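Local coordinates for protein SSD1 (Saccharomyces cerevisiae S288C, PDB 7AM1) that binds untranslated regions of mRNA and represses translation, as a non-enzymatic member of the RNase II family that recognises RNA through an alternative site, at residues Asn727-Leu732 against Phe810-Ala815; Ile891-Glu896 against Leu904-Leu909. All coordinates share one frame; numbering follows the deposited sequence. Where two conformers were deposited one is given.

Contact 1 (Asn727-Leu732 against Phe810-Ala815)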
ATOM      1  N   ASN A 727     -25.413  10.558   4.558  1.00 52.66           N
ATOM      2  CA  ASN A 727     -26.132  11.093   3.405  1.00 57.92           C
ATOM      3  C   ASN A 727     -27.002  12.296   3.767  1.00 57.24           C
ATOM      4  O   ASN A 727     -27.167  13.205   2.945  1.00 59.06           O
ATOM      5  CB  ASN A 727     -26.973   9.994   2.749  1.00 64.71           C
ATOM      6  CG  ASN A 727     -27.896   9.292   3.727  1.00 70.79           C
ATOM      7  OD1 ASN A 727     -28.358   9.886   4.701  1.00 72.75           O
ATOM      8  ND2 ASN A 727     -28.168   8.015   3.469  1.00 73.18           N
ATOM      9  N   THR A 728     -27.567  12.327   4.977  1.00 55.73           N
ATOM     10  CA  THR A 728     -28.431  13.435   5.377  1.00 55.69           C
ATOM     11  C   THR A 728     -27.690  14.528   6.136  1.00 52.05           C
ATOM     12  O   THR A 728     -28.167  15.668   6.184  1.00 52.49           O
ATOM     13  CB  THR A 728     -29.589  12.940   6.253  1.00 58.62           C
ATOM     14  OG1 THR A 728     -29.081  12.373   7.470  1.00 59.06           O
ATOM     15  CG2 THR A 728     -30.415  11.894   5.514  1.00 60.48           C
ATOM     16  N   THR A 729     -26.579  14.191   6.786  1.00 47.06           N
ATOM     17  CA  THR A 729     -25.808  15.139   7.577  1.00 43.11           C
ATOM     18  C   THR A 729     -24.605  15.705   6.835  1.00 39.00           C
ATOM     19  O   THR A 729     -24.017  16.688   7.304  1.00 38.31           O
ATOM     20  CB  THR A 729     -25.336  14.466   8.868  1.00 45.01           C
ATOM     21  OG1 THR A 729     -24.625  13.270   8.534  1.00 44.50           O
ATOM     22  CG2 THR A 729     -26.535  14.117   9.752  1.00 47.28           C
ATOM     23  N   GLY A 730     -24.224  15.109   5.706  1.00 36.51           N
ATOM     24  CA  GLY A 730     -23.046  15.517   4.972  1.00 35.17           C
ATOM     25  C   GLY A 730     -21.739  15.266   5.681  1.00 35.24           C
ATOM     26  O   GLY A 730     -20.716  15.812   5.274  1.00 33.22           O
ATOM     27  N   GLN A 731     -21.738  14.446   6.729  1.00 38.73           N
ATOM     28  CA  GLN A 731     -20.532  14.194   7.507  1.00 39.82           C
ATOM     29  C   GLN A 731     -20.862  13.178   8.592  1.00 39.54           C
ATOM     30  O   GLN A 731     -22.030  12.958   8.929  1.00 42.11           O
ATOM     31  CB  GLN A 731     -19.966  15.471   8.130  1.00 42.44           C
ATOM     32  CG  GLN A 731     -20.788  15.988   9.275  1.00 47.64           C
ATOM     33  CD  GLN A 731     -20.891  17.497   9.289  1.00 50.93           C
ATOM     34  OE1 GLN A 731     -21.986  18.053   9.414  1.00 53.45           O
ATOM     35  NE2 GLN A 731     -19.752  18.170   9.167  1.00 50.53           N
ATOM     36  N   LEU A 732     -19.818  12.545   9.114  1.00 36.54           N
ATOM     37  CA  LEU A 732     -19.926  11.617  10.226  1.00 37.52           C
ATOM     38  C   LEU A 732     -19.208  12.217  11.427  1.00 36.54           C
ATOM     39  O   LEU A 732     -18.370  13.114  11.297  1.00 37.16           O
ATOM     40  CB  LEU A 732     -19.323  10.249   9.895  1.00 39.33           C
ATOM     41  CG  LEU A 732     -19.879   9.526   8.671  1.00 40.20           C
ATOM     42  CD1 LEU A 732     -19.098   8.245   8.445  1.00 39.42           C
ATOM     43  CD2 LEU A 732     -21.364   9.238   8.821  1.00 40.97           C
ATOM     44  N   PHE A 810     -23.337  20.472   1.508  1.00 40.26           N
ATOM     45  CA  PHE A 810     -24.229  20.614   2.651  1.00 41.31           C
ATOM     46  C   PHE A 810     -23.678  19.896   3.877  1.00 41.83           C
ATOM     47  O   PHE A 810     -23.260  18.735   3.799  1.00 41.47           O
ATOM     48  CB  PHE A 810     -25.621  20.068   2.327  1.00 41.80           C
ATOM     49  CG  PHE A 810     -26.513  19.972   3.532  1.00 42.50           C
ATOM     50  CD1 PHE A 810     -26.996  21.119   4.141  1.00 42.85           C
ATOM     51  CD2 PHE A 810     -26.841  18.742   4.070  1.00 42.55           C
ATOM     52  CE1 PHE A 810     -27.801  21.041   5.258  1.00 43.62           C
ATOM     53  CE2 PHE A 810     -27.644  18.654   5.188  1.00 43.18           C
ATOM     54  CZ  PHE A 810     -28.124  19.804   5.784  1.00 43.56           C
ATOM     55  N   ARG A 811     -23.653  20.609   5.006  0.61 43.14           N
ATOM     56  CA  ARG A 811     -23.267  20.051   6.295  0.61 43.79           C
ATOM     57  C   ARG A 811     -24.331  20.391   7.326  0.61 43.81           C
ATOM     58  O   ARG A 811     -24.686  21.562   7.495  0.61 43.84           O
ATOM     59  CB  ARG A 811     -21.912  20.586   6.776  0.61 45.20           C
ATOM     60  CG  ARG A 811     -20.696  19.914   6.163  0.61 46.63           C
ATOM     61  CD  ARG A 811     -20.261  20.605   4.893  0.61 47.31           C
ATOM     62  NE  ARG A 811     -18.841  20.394   4.639  0.61 47.49           N
ATOM     63  CZ  ARG A 811     -18.174  20.932   3.625  0.61 44.95           C
ATOM     64  NH1 ARG A 811     -18.800  21.718   2.759  0.61 45.17           N
ATOM     65  NH2 ARG A 811     -16.878  20.681   3.480  0.61 42.62           N
ATOM     66  N   SER A 812     -24.824  19.371   8.017  1.00 43.18           N
ATOM     67  CA  SER A 812     -25.737  19.558   9.135  1.00 45.00           C
ATOM     68  C   SER A 812     -24.972  20.038  10.370  1.00 42.47           C
ATOM     69  O   SER A 812     -23.739  20.075  10.393  1.00 41.30           O
ATOM     70  CB  SER A 812     -26.458  18.256   9.467  1.00 47.93           C
ATOM     71  OG  SER A 812     -25.562  17.363  10.107  1.00 49.97           O
ATOM     72  N   THR A 813     -25.713  20.432  11.402  1.00 41.61           N
ATOM     73  CA  THR A 813     -25.063  20.789  12.651  1.00 42.59           C
ATOM     74  C   THR A 813     -24.518  19.530  13.330  1.00 43.85           C
ATOM     75  O   THR A 813     -24.985  18.412  13.090  1.00 43.51           O
ATOM     76  CB  THR A 813     -26.039  21.461  13.613  1.00 44.34           C
ATOM     77  OG1 THR A 813     -26.998  20.486  14.044  1.00 43.01           O
ATOM     78  CG2 THR A 813     -26.756  22.639  12.957  1.00 47.59           C
ATOM     79  N   ALA A 814     -23.533  19.725  14.213  1.00 46.26           N
ATOM     80  CA  ALA A 814     -22.960  18.600  14.948  1.00 46.41           C
ATOM     81  C   ALA A 814     -24.019  17.868  15.763  1.00 46.95           C
ATOM     82  O   ALA A 814     -23.995  16.634  15.866  1.00 45.50           O
ATOM     83  CB  ALA A 814     -21.831  19.086  15.861  1.00 46.61           C
ATOM     84  N   ALA A 815     -24.945  18.614  16.369  1.00 45.44           N
ATOM     85  CA  ALA A 815     -25.986  17.995  17.182  1.00 46.93           C
ATOM     86  C   ALA A 815     -26.816  17.011  16.366  1.00 47.21           C
ATOM     87  O   ALA A 815     -27.147  15.922  16.850  1.00 46.36           O
ATOM     88  CB  ALA A 815     -26.882  19.072  17.795  1.00 47.25           C
TER
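Gln731 reaches across to Arg811, and the two side chains cross at about a right angle. Gln731 CD rests 4.0 Å from Arg811 CG, placing the amide against the aliphatic stem of the arginine. Beyond this stem, in the conformer given, the guanidinium pairs with Glu896 by a salt bridge through NH2. The glutamine also lies close to the main chain of Ser812, CD being 4.0 Å from Ser812 O, and its buried chain touches Ile817, Leu892 and Arg894. An alanine in place of Gln731 would probably open a gap beside Arg811 CG and Ser812.

Ser812 meets Thr729 with its hydroxyl: Ser812 OG sits 3.2 Å from Thr729 CB and also approaches the CG2 methyl. Thr729 OG1 is engaged in its own loop, donating to Gln731 O at 2.6 Å in the plane of that carbonyl. One backbone bond joins the segments, Ser812 N to Thr729 O at 2.9 Å; it is almost straight (178° at the hydrogen), with the donor above the carbonyl plane. Beside it Gly730 CA makes a CA-H...O contact to Phe810 O at 3.4 Å, on the side where a side chain would collide with that oxygen.

The Phe810 ring, its CG anti to the backbone N (chi1 170°), presents an edge to Thr728: CE2 is 3.2 Å from Thr728 O, which lies in the ring plane.

The pairing joins the turn between helix 689-725 and strand 732-741 to the approach of helix 814-827, where Thr813 occupies the N-cap, within the C-terminal region, whose family and strand order are consistent with an OB fold.

Contact 2 (Ile891-Glu896 against Leu904-Leu909); sequences ILLRAE and LTVRAL
Backbone hydrogen bonds set the register between Leu892 and Arg907 and between Arg894 and Thr905, both antiparallel hydrogen-bonded pairs. Leu892 N reaches Arg907 O at 2.7 Å, nearly along the C=O axis, and Arg907 N returns a bond to Leu892 O. The other pair is equally reciprocal, with Thr905 N 2.8 Å from Arg894 O. CA-H...O contacts run alongside, for example Val906 CA to Leu892 O at 3.2 Å. The strand axes come within 4.5 Å at 159°, as fits neighbouring antiparallel strands with a twist.

These strands form the hairpin 888-896/903-908, which extends the sheet beyond strand 732-741; the strand order and the family assignment are consistent with an OB fold.

Apolar contacts fill the face carrying Ile891, Leu893, Ala895, Leu904, Val906 and Ala908. Ile891 CG2 presses on Val906 CB at 3.6 Å, and Leu893 CD1 meets Val906 CG1 at 3.8 Å, so the valine is touched by two neighbours of the other strand. Helix 689-725 covers Ala895 and Leu904 here.

Charged and polar contacts gather at Glu896, whose chain bends at chi2 (-73°) and crosses Thr905 at about a right angle. Thr905 OG1 donates to Glu896 OE2 at 2.8 Å, from above the carboxylate plane, while Thr905 CG2 lies against Glu896 CG. The other oxygen, OE1, takes a salt bridge from Arg894 NH1 at 2.6 Å, the carboxylate lying at the edge of the guanidinium.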
ATOM      1  N   ILE A 891     -14.254  13.614  16.221  1.00 36.27           N
ATOM      2  CA  ILE A 891     -13.805  14.109  14.925  1.00 36.40           C
ATOM      3  C   ILE A 891     -14.971  14.058  13.949  1.00 36.37           C
ATOM      4  O   ILE A 891     -15.669  13.041  13.856  1.00 37.43           O
ATOM      5  CB  ILE A 891     -12.617  13.286  14.383  1.00 37.38           C
ATOM      6  CG1 ILE A 891     -11.358  13.535  15.221  1.00 39.56           C
ATOM      7  CG2 ILE A 891     -12.357  13.591  12.909  1.00 36.43           C
ATOM      8  CD1 ILE A 891     -10.921  14.979  15.270  1.00 40.56           C
ATOM      9  N   LEU A 892     -15.168  15.148  13.216  1.00 35.51           N
ATOM     10  CA  LEU A 892     -16.088  15.182  12.087  1.00 36.27           C
ATOM     11  C   LEU A 892     -15.347  14.696  10.847  1.00 36.09           C
ATOM     12  O   LEU A 892     -14.248  15.173  10.546  1.00 35.46           O
ATOM     13  CB  LEU A 892     -16.624  16.598  11.884  1.00 37.07           C
ATOM     14  CG  LEU A 892     -17.494  17.115  13.035  1.00 39.02           C
ATOM     15  CD1 LEU A 892     -17.389  18.625  13.165  1.00 38.58           C
ATOM     16  CD2 LEU A 892     -18.941  16.698  12.836  1.00 41.09           C
ATOM     17  N   LEU A 893     -15.938  13.732  10.146  1.00 38.06           N
ATOM     18  CA  LEU A 893     -15.282  13.044   9.042  1.00 38.03           C
ATOM     19  C   LEU A 893     -16.120  13.176   7.781  1.00 36.57           C
ATOM     20  O   LEU A 893     -17.332  12.930   7.802  1.00 36.97           O
ATOM     21  CB  LEU A 893     -15.049  11.566   9.380  1.00 39.26           C
ATOM     22  CG  LEU A 893     -14.530  10.664   8.256  1.00 40.62           C
ATOM     23  CD1 LEU A 893     -13.124  11.061   7.832  1.00 42.33           C
ATOM     24  CD2 LEU A 893     -14.558   9.197   8.688  1.00 40.31           C
ATOM     25  N   ARG A 894     -15.469  13.598   6.700  1.00 34.84           N
ATOM     26  CA  ARG A 894     -16.110  13.829   5.420  1.00 37.88           C
ATOM     27  C   ARG A 894     -15.185  13.429   4.279  1.00 34.28           C
ATOM     28  O   ARG A 894     -13.962  13.444   4.413  1.00 35.02           O
ATOM     29  CB  ARG A 894     -16.481  15.299   5.247  1.00 43.75           C
ATOM     30  CG  ARG A 894     -17.934  15.551   5.118  1.00 49.53           C
ATOM     31  CD  ARG A 894     -18.160  17.043   5.078  1.00 51.38           C
ATOM     32  NE  ARG A 894     -17.750  17.616   3.802  1.00 49.96           N
ATOM     33  CZ  ARG A 894     -18.576  17.850   2.786  1.00 47.95           C
ATOM     34  NH1 ARG A 894     -18.102  18.378   1.666  1.00 47.99           N
ATOM     35  NH2 ARG A 894     -19.868  17.565   2.886  1.00 46.41           N
ATOM     36  N   ALA A 895     -15.797  13.115   3.138  1.00 33.16           N
ATOM     37  CA  ALA A 895     -15.111  12.984   1.855  1.00 36.38           C
ATOM     38  C   ALA A 895     -15.581  14.121   0.947  1.00 34.54           C
ATOM     39  O   ALA A 895     -16.751  14.157   0.549  1.00 35.22           O
ATOM     40  CB  ALA A 895     -15.383  11.621   1.217  1.00 39.45           C
ATOM     41  N   GLU A 896     -14.675  15.054   0.629  1.00 33.78           N
ATOM     42  CA  GLU A 896     -14.991  16.159  -0.272  1.00 34.30           C
ATOM     43  C   GLU A 896     -15.042  15.625  -1.700  1.00 34.40           C
ATOM     44  O   GLU A 896     -14.057  15.060  -2.187  1.00 33.67           O
ATOM     45  CB  GLU A 896     -13.940  17.268  -0.201  1.00 36.70           C
ATOM     46  CG  GLU A 896     -13.452  17.664   1.175  1.00 39.95           C
ATOM     47  CD  GLU A 896     -14.460  18.456   1.968  1.00 43.09           C
ATOM     48  OE1 GLU A 896     -15.535  18.784   1.423  1.00 45.58           O
ATOM     49  OE2 GLU A 896     -14.167  18.751   3.146  1.00 43.18           O
ATOM     50  N   LEU A 904     -10.622  12.897   1.697  1.00 34.02           N
ATOM     51  CA  LEU A 904     -11.045  12.759   3.079  1.00 33.98           C
ATOM     52  C   LEU A 904     -10.531  13.942   3.880  1.00 33.43           C
ATOM     53  O   LEU A 904      -9.374  14.346   3.742  1.00 33.56           O
ATOM     54  CB  LEU A 904     -10.519  11.459   3.678  1.00 34.39           C
ATOM     55  CG  LEU A 904     -11.006  10.185   2.997  1.00 35.96           C
ATOM     56  CD1 LEU A 904     -10.147   8.989   3.425  1.00 36.15           C
ATOM     57  CD2 LEU A 904     -12.477   9.958   3.328  1.00 37.76           C
ATOM     58  N   THR A 905     -11.399  14.499   4.717  1.00 31.50           N
ATOM     59  CA  THR A 905     -11.037  15.628   5.555  1.00 32.83           C
ATOM     60  C   THR A 905     -11.619  15.406   6.942  1.00 32.14           C
ATOM     61  O   THR A 905     -12.672  14.781   7.099  1.00 33.62           O
ATOM     62  CB  THR A 905     -11.548  16.965   4.988  1.00 35.10           C
ATOM     63  OG1 THR A 905     -12.978  16.932   4.890  1.00 36.10           O
ATOM     64  CG2 THR A 905     -10.954  17.248   3.611  1.00 36.19           C
ATOM     65  N   VAL A 906     -10.930  15.936   7.945  1.00 32.75           N
ATOM     66  CA  VAL A 906     -11.349  15.795   9.332  1.00 34.24           C
ATOM     67  C   VAL A 906     -11.297  17.152  10.016  1.00 35.22           C
ATOM     68  O   VAL A 906     -10.467  18.007   9.690  1.00 35.76           O
ATOM     69  CB  VAL A 906     -10.474  14.781  10.105  1.00 33.97           C
ATOM     70  CG1 VAL A 906     -10.738  13.379   9.614  1.00 33.47           C
ATOM     71  CG2 VAL A 906      -9.001  15.142   9.979  1.00 34.14           C
ATOM     72  N   ARG A 907     -12.205  17.340  10.971  1.00 34.84           N
ATOM     73  CA  ARG A 907     -12.253  18.525  11.812  1.00 35.76           C
ATOM     74  C   ARG A 907     -12.561  18.109  13.241  1.00 35.93           C
ATOM     75  O   ARG A 907     -13.317  17.159  13.470  1.00 36.73           O
ATOM     76  CB  ARG A 907     -13.305  19.523  11.317  1.00 38.02           C
ATOM     77  CG  ARG A 907     -13.041  20.055   9.924  1.00 41.05           C
ATOM     78  CD  ARG A 907     -14.284  20.669   9.318  1.00 46.48           C
ATOM     79  NE  ARG A 907     -13.941  21.795   8.458  1.00 52.76           N
ATOM     80  CZ  ARG A 907     -14.798  22.730   8.060  1.00 58.53           C
ATOM     81  NH1 ARG A 907     -16.073  22.690   8.441  1.00 60.08           N
ATOM     82  NH2 ARG A 907     -14.372  23.718   7.286  1.00 60.67           N
ATOM     83  N   ALA A 908     -11.965  18.816  14.195  1.00 36.68           N
ATOM     84  CA  ALA A 908     -12.321  18.627  15.593  1.00 38.03           C
ATOM     85  C   ALA A 908     -13.679  19.246  15.875  1.00 38.38           C
ATOM     86  O   ALA A 908     -13.999  20.337  15.393  1.00 36.28           O
ATOM     87  CB  ALA A 908     -11.275  19.254  16.514  1.00 39.25           C
ATOM     88  N   LEU A 909     -14.481  18.528  16.656  1.00 40.42           N
ATOM     89  CA  LEU A 909     -15.720  19.070  17.193  1.00 41.33           C
ATOM     90  C   LEU A 909     -15.392  20.218  18.139  1.00 41.51           C
ATOM     91  O   LEU A 909     -14.466  20.123  18.950  1.00 42.19           O
ATOM     92  CB  LEU A 909     -16.484  17.964  17.925  1.00 41.90           C
ATOM     93  CG  LEU A 909     -17.878  18.266  18.477  1.00 44.00           C
ATOM     94  CD1 LEU A 909     -18.873  18.430  17.342  1.00 44.56           C
ATOM     95  CD2 LEU A 909     -18.340  17.178  19.443  1.00 44.39           C
TER

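How the contacts relate
Contact 2 is largely buried and regular, a hairpin ladder with an apolar face against helix 689-725 and strand 755-760; contact 1 is only partly buried, has no ladder, and relies on one backbone bond and close side-chain fitting where a loop meets the start of a helix. The centres of contacts 1 and 2 lie about 11 Å apart, and they touch. Leu732 O probably accepts a hydrogen bond from Leu893 N at 2.8 Å, continuing the sheet that contact 2 extends. Arg894 NH2 is probably hydrogen-bonded to Gly730 O at 3.1 Å, joining hairpin to loop. Ala814 CB packs on Leu909 CD1, bringing the start of helix 814-827 against the residue just past strand 903-908.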